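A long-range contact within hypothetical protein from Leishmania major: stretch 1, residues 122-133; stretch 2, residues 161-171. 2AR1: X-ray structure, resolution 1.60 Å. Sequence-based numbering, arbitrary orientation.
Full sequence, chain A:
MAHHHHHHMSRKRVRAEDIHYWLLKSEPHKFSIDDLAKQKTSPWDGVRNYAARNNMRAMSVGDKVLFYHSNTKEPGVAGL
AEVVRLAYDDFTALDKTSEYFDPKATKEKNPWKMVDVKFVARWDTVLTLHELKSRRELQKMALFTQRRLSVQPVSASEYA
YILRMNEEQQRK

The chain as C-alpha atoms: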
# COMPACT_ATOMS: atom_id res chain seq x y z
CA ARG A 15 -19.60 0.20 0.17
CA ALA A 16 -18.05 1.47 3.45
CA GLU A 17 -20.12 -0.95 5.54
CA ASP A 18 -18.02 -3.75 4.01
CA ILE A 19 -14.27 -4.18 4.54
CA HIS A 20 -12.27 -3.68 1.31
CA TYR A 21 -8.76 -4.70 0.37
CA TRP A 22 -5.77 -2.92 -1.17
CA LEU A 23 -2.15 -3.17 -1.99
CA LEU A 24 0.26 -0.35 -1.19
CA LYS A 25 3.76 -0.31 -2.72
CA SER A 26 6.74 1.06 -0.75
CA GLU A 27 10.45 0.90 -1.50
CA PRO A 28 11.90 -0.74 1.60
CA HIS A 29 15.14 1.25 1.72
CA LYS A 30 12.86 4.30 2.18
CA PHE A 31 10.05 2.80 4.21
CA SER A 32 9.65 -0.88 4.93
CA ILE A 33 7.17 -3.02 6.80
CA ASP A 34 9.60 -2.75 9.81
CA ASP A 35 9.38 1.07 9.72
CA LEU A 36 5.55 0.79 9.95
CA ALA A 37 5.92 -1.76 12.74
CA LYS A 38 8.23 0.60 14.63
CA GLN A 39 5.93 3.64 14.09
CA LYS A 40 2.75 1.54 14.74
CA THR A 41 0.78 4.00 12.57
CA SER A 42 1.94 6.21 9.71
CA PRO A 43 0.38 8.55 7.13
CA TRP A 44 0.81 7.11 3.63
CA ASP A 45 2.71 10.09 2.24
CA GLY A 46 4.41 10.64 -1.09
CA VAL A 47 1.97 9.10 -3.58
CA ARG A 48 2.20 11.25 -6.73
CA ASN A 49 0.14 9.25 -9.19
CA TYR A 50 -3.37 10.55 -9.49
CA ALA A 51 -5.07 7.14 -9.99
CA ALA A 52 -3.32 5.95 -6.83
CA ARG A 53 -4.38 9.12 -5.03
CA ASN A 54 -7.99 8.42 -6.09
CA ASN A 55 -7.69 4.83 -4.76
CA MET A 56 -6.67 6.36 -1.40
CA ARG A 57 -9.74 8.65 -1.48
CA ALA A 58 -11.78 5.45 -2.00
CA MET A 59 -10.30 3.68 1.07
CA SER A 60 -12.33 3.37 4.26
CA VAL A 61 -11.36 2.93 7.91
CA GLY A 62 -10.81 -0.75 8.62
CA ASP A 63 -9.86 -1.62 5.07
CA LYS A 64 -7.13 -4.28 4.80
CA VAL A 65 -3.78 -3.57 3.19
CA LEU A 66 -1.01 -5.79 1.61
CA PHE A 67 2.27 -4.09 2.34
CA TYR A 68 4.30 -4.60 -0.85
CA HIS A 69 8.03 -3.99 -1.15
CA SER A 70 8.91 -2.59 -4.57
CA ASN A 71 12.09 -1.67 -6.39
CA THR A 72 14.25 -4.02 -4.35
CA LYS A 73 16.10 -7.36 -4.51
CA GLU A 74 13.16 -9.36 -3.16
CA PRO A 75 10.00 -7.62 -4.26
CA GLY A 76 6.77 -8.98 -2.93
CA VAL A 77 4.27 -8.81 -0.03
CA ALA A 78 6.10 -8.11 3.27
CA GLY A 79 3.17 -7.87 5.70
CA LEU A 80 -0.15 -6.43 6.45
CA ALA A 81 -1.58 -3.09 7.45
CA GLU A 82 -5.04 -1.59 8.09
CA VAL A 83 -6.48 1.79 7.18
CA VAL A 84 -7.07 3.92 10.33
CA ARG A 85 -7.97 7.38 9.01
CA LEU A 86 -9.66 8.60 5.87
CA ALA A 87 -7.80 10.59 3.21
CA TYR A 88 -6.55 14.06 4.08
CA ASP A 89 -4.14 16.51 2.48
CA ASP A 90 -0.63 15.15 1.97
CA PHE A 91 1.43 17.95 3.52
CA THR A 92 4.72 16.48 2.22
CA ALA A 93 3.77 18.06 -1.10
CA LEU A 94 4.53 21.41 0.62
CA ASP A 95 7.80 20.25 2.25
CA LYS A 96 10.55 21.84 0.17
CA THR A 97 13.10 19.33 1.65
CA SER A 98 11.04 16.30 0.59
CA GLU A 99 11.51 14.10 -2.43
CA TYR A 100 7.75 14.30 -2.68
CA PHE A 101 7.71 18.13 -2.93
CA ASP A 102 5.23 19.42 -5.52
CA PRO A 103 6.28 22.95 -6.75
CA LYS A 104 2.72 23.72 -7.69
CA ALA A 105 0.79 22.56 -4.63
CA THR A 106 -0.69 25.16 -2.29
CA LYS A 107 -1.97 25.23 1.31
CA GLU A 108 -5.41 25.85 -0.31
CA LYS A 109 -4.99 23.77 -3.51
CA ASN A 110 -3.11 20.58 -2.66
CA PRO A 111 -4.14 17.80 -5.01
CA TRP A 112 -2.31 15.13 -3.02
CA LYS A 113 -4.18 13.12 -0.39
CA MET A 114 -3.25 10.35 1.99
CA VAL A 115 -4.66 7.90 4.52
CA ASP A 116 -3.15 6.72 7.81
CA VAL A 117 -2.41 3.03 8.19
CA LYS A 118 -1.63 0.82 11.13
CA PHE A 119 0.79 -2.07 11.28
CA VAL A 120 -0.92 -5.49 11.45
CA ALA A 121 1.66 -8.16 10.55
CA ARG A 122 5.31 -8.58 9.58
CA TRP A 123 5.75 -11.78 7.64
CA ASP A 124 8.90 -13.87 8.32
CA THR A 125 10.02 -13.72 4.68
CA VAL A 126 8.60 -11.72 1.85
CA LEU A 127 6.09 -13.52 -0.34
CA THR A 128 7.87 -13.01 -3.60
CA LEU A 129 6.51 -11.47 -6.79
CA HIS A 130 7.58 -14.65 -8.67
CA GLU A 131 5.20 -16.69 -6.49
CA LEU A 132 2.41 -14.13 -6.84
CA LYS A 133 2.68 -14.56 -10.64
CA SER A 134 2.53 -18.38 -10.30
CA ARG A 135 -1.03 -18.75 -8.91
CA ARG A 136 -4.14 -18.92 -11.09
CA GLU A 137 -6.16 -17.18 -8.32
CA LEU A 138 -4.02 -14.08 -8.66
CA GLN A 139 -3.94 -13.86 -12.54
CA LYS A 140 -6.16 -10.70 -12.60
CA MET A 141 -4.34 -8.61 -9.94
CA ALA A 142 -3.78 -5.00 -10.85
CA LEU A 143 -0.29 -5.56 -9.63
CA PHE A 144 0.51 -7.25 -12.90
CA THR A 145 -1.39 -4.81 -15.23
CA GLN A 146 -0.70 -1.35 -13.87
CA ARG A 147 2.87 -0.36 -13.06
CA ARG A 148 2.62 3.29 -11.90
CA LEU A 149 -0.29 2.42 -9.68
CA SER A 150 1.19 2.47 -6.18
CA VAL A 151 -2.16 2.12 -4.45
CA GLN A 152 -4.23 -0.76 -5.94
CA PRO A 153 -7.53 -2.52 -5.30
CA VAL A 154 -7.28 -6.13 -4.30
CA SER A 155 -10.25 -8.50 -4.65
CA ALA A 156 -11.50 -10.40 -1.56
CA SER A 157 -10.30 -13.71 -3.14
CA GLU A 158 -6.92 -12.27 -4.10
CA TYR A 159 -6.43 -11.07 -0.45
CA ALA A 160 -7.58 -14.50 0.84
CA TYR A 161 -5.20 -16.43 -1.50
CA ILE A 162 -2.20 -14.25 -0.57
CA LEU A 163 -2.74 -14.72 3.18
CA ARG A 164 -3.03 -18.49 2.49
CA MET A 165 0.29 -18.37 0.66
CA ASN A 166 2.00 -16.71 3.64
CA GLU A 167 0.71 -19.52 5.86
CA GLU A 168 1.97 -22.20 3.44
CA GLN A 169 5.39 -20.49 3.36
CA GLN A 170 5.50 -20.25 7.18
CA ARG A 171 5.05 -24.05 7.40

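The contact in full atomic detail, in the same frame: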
# COMPACT_ATOMS: atom_id res chain seq x y z
N ARG A 122 4.02 -8.60 10.21
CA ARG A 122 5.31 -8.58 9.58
C ARG A 122 5.57 -10.05 9.25
O ARG A 122 5.66 -10.87 10.16
CB ARG A 122 6.38 -8.02 10.51
CG ARG A 122 7.73 -7.60 9.87
CD ARG A 122 8.53 -8.68 9.24
NE ARG A 122 9.85 -8.12 8.99
CZ ARG A 122 10.84 -8.78 8.41
NH1 ARG A 122 10.64 -10.02 8.01
NH2 ARG A 122 12.02 -8.22 8.27
N TRP A 123 5.66 -10.40 7.98
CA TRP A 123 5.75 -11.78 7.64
C TRP A 123 7.23 -12.19 7.73
O TRP A 123 8.14 -11.39 7.42
CB TRP A 123 5.19 -12.06 6.27
CG TRP A 123 3.73 -11.92 6.20
CD1 TRP A 123 2.87 -11.75 7.28
CD2 TRP A 123 2.90 -11.94 5.01
NE1 TRP A 123 1.56 -11.65 6.80
CE2 TRP A 123 1.56 -11.80 5.43
CE3 TRP A 123 3.17 -12.13 3.62
CZ2 TRP A 123 0.48 -11.83 4.51
CZ3 TRP A 123 2.07 -12.11 2.69
CH2 TRP A 123 0.76 -11.98 3.18
N ASP A 124 7.51 -13.44 8.08
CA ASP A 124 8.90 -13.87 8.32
C ASP A 124 9.84 -13.69 7.11
O ASP A 124 11.02 -13.37 7.24
CB ASP A 124 8.96 -15.33 8.78
CG ASP A 124 8.29 -15.62 10.12
OD1 ASP A 124 7.67 -14.77 10.79
OD2 ASP A 124 8.35 -16.84 10.41
N THR A 125 9.30 -13.95 5.91
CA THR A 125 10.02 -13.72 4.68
C THR A 125 8.99 -13.15 3.74
O THR A 125 7.76 -13.35 3.94
CB THR A 125 10.63 -14.98 4.10
OG1 THR A 125 9.59 -15.92 3.79
CG2 THR A 125 11.58 -15.59 5.10
N VAL A 126 9.47 -12.34 2.84
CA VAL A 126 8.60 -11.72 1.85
C VAL A 126 7.99 -12.83 1.00
O VAL A 126 8.61 -13.84 0.68
CB VAL A 126 9.38 -10.75 0.97
CG1 VAL A 126 8.50 -10.17 -0.14
CG2 VAL A 126 9.93 -9.59 1.72
N LEU A 127 6.75 -12.64 0.64
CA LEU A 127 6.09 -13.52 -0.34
C LEU A 127 6.40 -12.97 -1.75
O LEU A 127 5.89 -11.92 -2.12
CB LEU A 127 4.60 -13.54 -0.05
CG LEU A 127 3.72 -14.43 -0.91
CD1 LEU A 127 4.14 -15.92 -0.76
CD2 LEU A 127 2.25 -14.24 -0.71
N THR A 128 7.26 -13.67 -2.50
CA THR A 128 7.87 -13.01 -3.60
C THR A 128 6.88 -12.77 -4.73
O THR A 128 5.88 -13.49 -4.88
CB THR A 128 9.00 -13.85 -4.21
OG1 THR A 128 8.48 -15.16 -4.60
CG2 THR A 128 10.11 -13.97 -3.19
N LEU A 129 7.26 -11.80 -5.56
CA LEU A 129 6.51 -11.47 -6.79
C LEU A 129 6.42 -12.69 -7.70
O LEU A 129 5.31 -12.96 -8.24
CB LEU A 129 7.06 -10.24 -7.46
CG LEU A 129 6.24 -9.93 -8.69
CD1 LEU A 129 4.99 -9.23 -8.48
CD2 LEU A 129 7.18 -9.25 -9.67
N HIS A 130 7.54 -13.43 -7.81
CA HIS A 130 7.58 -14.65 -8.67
C HIS A 130 6.44 -15.59 -8.24
O HIS A 130 5.66 -16.07 -9.08
CB HIS A 130 8.92 -15.37 -8.52
CG HIS A 130 8.90 -16.74 -9.12
ND1 HIS A 130 9.06 -16.96 -10.48
CD2 HIS A 130 8.72 -17.96 -8.57
CE1 HIS A 130 9.01 -18.26 -10.73
NE2 HIS A 130 8.83 -18.89 -9.58
N GLU A 131 6.27 -15.82 -6.93
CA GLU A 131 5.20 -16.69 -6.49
C GLU A 131 3.84 -16.08 -6.76
O GLU A 131 2.91 -16.84 -7.02
CB GLU A 131 5.29 -17.09 -5.03
CG GLU A 131 6.43 -18.02 -4.70
CD GLU A 131 6.56 -19.22 -5.69
OE1 GLU A 131 5.55 -19.91 -5.99
OE2 GLU A 131 7.68 -19.49 -6.16
N LEU A 132 3.74 -14.75 -6.67
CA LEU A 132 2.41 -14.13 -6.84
C LEU A 132 1.97 -14.37 -8.30
O LEU A 132 0.76 -14.51 -8.57
CB LEU A 132 2.41 -12.64 -6.55
CG LEU A 132 2.67 -12.27 -5.07
CD1 LEU A 132 3.00 -10.80 -4.93
CD2 LEU A 132 1.56 -12.70 -4.09
N LYS A 133 2.94 -14.35 -9.18
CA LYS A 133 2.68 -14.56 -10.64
C LYS A 133 2.51 -16.05 -11.06
O LYS A 133 2.38 -16.37 -12.25
CB LYS A 133 3.80 -13.91 -11.50
CG LYS A 133 3.72 -12.39 -11.52
CD LYS A 133 4.51 -11.80 -12.66
CE LYS A 133 4.58 -10.29 -12.65
NZ LYS A 133 5.38 -9.64 -13.70
N TYR A 161 -6.21 -15.50 -0.93
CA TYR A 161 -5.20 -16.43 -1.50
C TYR A 161 -3.78 -16.08 -1.04
O TYR A 161 -2.95 -16.96 -0.61
CB TYR A 161 -5.41 -16.48 -3.00
CG TYR A 161 -4.78 -17.78 -3.49
CD1 TYR A 161 -3.39 -17.90 -3.75
CD2 TYR A 161 -5.56 -18.96 -3.55
CE1 TYR A 161 -2.86 -19.07 -4.16
CE2 TYR A 161 -5.04 -20.16 -3.97
CZ TYR A 161 -3.66 -20.26 -4.26
OH TYR A 161 -2.97 -21.44 -4.62
N ILE A 162 -3.51 -14.78 -0.98
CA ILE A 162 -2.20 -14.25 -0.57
C ILE A 162 -1.92 -14.56 0.90
O ILE A 162 -0.82 -15.01 1.18
CB ILE A 162 -2.02 -12.77 -0.97
CG1 ILE A 162 -2.00 -12.69 -2.47
CG2 ILE A 162 -0.88 -12.08 -0.27
CD1 ILE A 162 -2.02 -11.24 -3.12
N LEU A 163 -2.88 -14.40 1.76
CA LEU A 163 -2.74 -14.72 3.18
C LEU A 163 -2.53 -16.22 3.31
O LEU A 163 -1.69 -16.66 4.10
CB LEU A 163 -3.90 -14.18 4.00
CG LEU A 163 -3.65 -12.71 4.44
CD1 LEU A 163 -3.60 -11.69 3.41
CD2 LEU A 163 -4.73 -12.36 5.40
N ARG A 164 -3.22 -17.03 2.52
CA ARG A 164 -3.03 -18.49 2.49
C ARG A 164 -1.60 -18.83 2.11
O ARG A 164 -0.98 -19.73 2.64
CB ARG A 164 -4.04 -19.13 1.54
CG ARG A 164 -3.60 -20.42 0.95
CD ARG A 164 -4.36 -20.88 -0.31
NE ARG A 164 -3.79 -22.15 -0.76
CZ ARG A 164 -4.39 -23.07 -1.52
NH1 ARG A 164 -5.62 -22.89 -1.92
NH2 ARG A 164 -3.75 -24.21 -1.79
N MET A 165 -1.11 -18.18 1.08
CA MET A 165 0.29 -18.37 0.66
C MET A 165 1.34 -18.07 1.76
O MET A 165 2.37 -18.77 1.89
CB MET A 165 0.59 -17.55 -0.56
CG MET A 165 -0.11 -18.06 -1.78
SD MET A 165 0.02 -16.87 -3.19
CE MET A 165 1.62 -17.03 -3.62
N ASN A 166 1.10 -17.00 2.52
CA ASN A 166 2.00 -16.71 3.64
C ASN A 166 2.00 -17.86 4.64
O ASN A 166 3.07 -18.25 5.17
CB ASN A 166 1.66 -15.40 4.34
CG ASN A 166 2.54 -15.17 5.56
OD1 ASN A 166 3.77 -15.17 5.46
ND2 ASN A 166 1.92 -14.97 6.72
N GLU A 167 0.82 -18.41 4.92
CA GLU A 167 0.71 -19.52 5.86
C GLU A 167 1.42 -20.73 5.33
O GLU A 167 2.10 -21.37 6.09
CB GLU A 167 -0.74 -19.86 6.17
CG GLU A 167 -1.55 -18.71 6.56
CD GLU A 167 -2.91 -19.13 7.07
OE1 GLU A 167 -3.67 -19.77 6.30
OE2 GLU A 167 -3.19 -18.84 8.24
N GLU A 168 1.29 -21.04 4.03
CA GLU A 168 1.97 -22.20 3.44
C GLU A 168 3.47 -22.02 3.56
O GLU A 168 4.16 -22.97 3.91
CB GLU A 168 1.56 -22.35 1.96
CG GLU A 168 0.05 -22.63 1.86
CD GLU A 168 -0.52 -22.57 0.45
OE1 GLU A 168 -0.04 -21.77 -0.39
OE2 GLU A 168 -1.48 -23.32 0.19
N GLN A 169 3.96 -20.81 3.32
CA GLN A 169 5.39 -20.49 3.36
C GLN A 169 5.94 -20.59 4.80
O GLN A 169 7.08 -21.04 5.02
CB GLN A 169 5.69 -19.11 2.72
CG GLN A 169 5.84 -17.92 3.68
CD GLN A 169 6.32 -16.61 2.99
OE1 GLN A 169 7.14 -16.65 2.04
NE2 GLN A 169 5.84 -15.44 3.50
N GLN A 170 5.11 -20.25 5.76
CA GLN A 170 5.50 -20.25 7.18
C GLN A 170 5.48 -21.67 7.78
O GLN A 170 5.87 -21.88 8.94
CB GLN A 170 4.60 -19.28 7.96
CG GLN A 170 4.61 -17.83 7.36
CD GLN A 170 6.01 -17.16 7.41
OE1 GLN A 170 6.74 -17.39 8.38
NE2 GLN A 170 6.40 -16.36 6.36
N ARG A 171 5.06 -22.65 6.98
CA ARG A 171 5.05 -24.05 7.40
C ARG A 171 6.19 -24.91 6.82
O ARG A 171 6.58 -24.80 5.65
CB ARG A 171 3.69 -24.65 7.05
CG ARG A 171 2.55 -24.02 7.82
CD ARG A 171 1.34 -24.92 7.84
NE ARG A 171 0.73 -25.07 6.52
CZ ARG A 171 -0.32 -24.37 6.08
NH1 ARG A 171 -0.91 -23.44 6.85
NH2 ARG A 171 -0.80 -24.60 4.86

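The centre of this contact is apolar. L127, on the short strand 126-128, points toward the helix that runs through 161-169. Its chi1 is t and its chi2 is p. Its CD2 lies 3.7 Å from M165 CB and 3.8 Å from I162 CG2, so one methyl touches two residues nearly one helical turn apart. L127 is buried, and a branched aliphatic side chain suits this site. V126, the residue before it, points away from the helix and contributes little.

L132 extends the apolar patch from the short helix 129-132. Its CD2 is 3.9 Å from I162 CG1. E131 adds its backbone: E131 O is 3.6 Å from M165 CE. T128 stands at the N-cap of this short helix, and its OG1 accepts from E131 N at 3.3 Å.

W123 has the largest area covered by the helix stretch of any residue in stretch 1. Its flat indole lies against the helix. N166 sits over one face, with N166 CB 3.4 Å from the centroid of the six-membered ring and almost on the ring normal, a CH-pi contact. At the ring edge, W123 CH2 is 3.8 Å from I162 CG2 and W123 CZ2 is 4.2 Å from L163 CG. The broad ring thus reaches four helix residues, I162, L163, N166 and Q169.

Farther out the contact turns polar. N166 OD1 accepts from Q169 NE2 at 2.9 Å and, weakly, from Q170 NE2 at 3.0 Å, which ties the amides together. Q169 also meets T125 at the corner of the chain. Q169 NE2 donates a weak bond to T125 O at 2.9 Å, and T125 OG1 donates a weak one to Q169 OE1 at 3.1 Å. An amide suits this place because it can donate and accept together. At the outer edge, D124 OD2 lies 2.6 Å from Q170 OE1.

The two stretches bury 573 Å² in total.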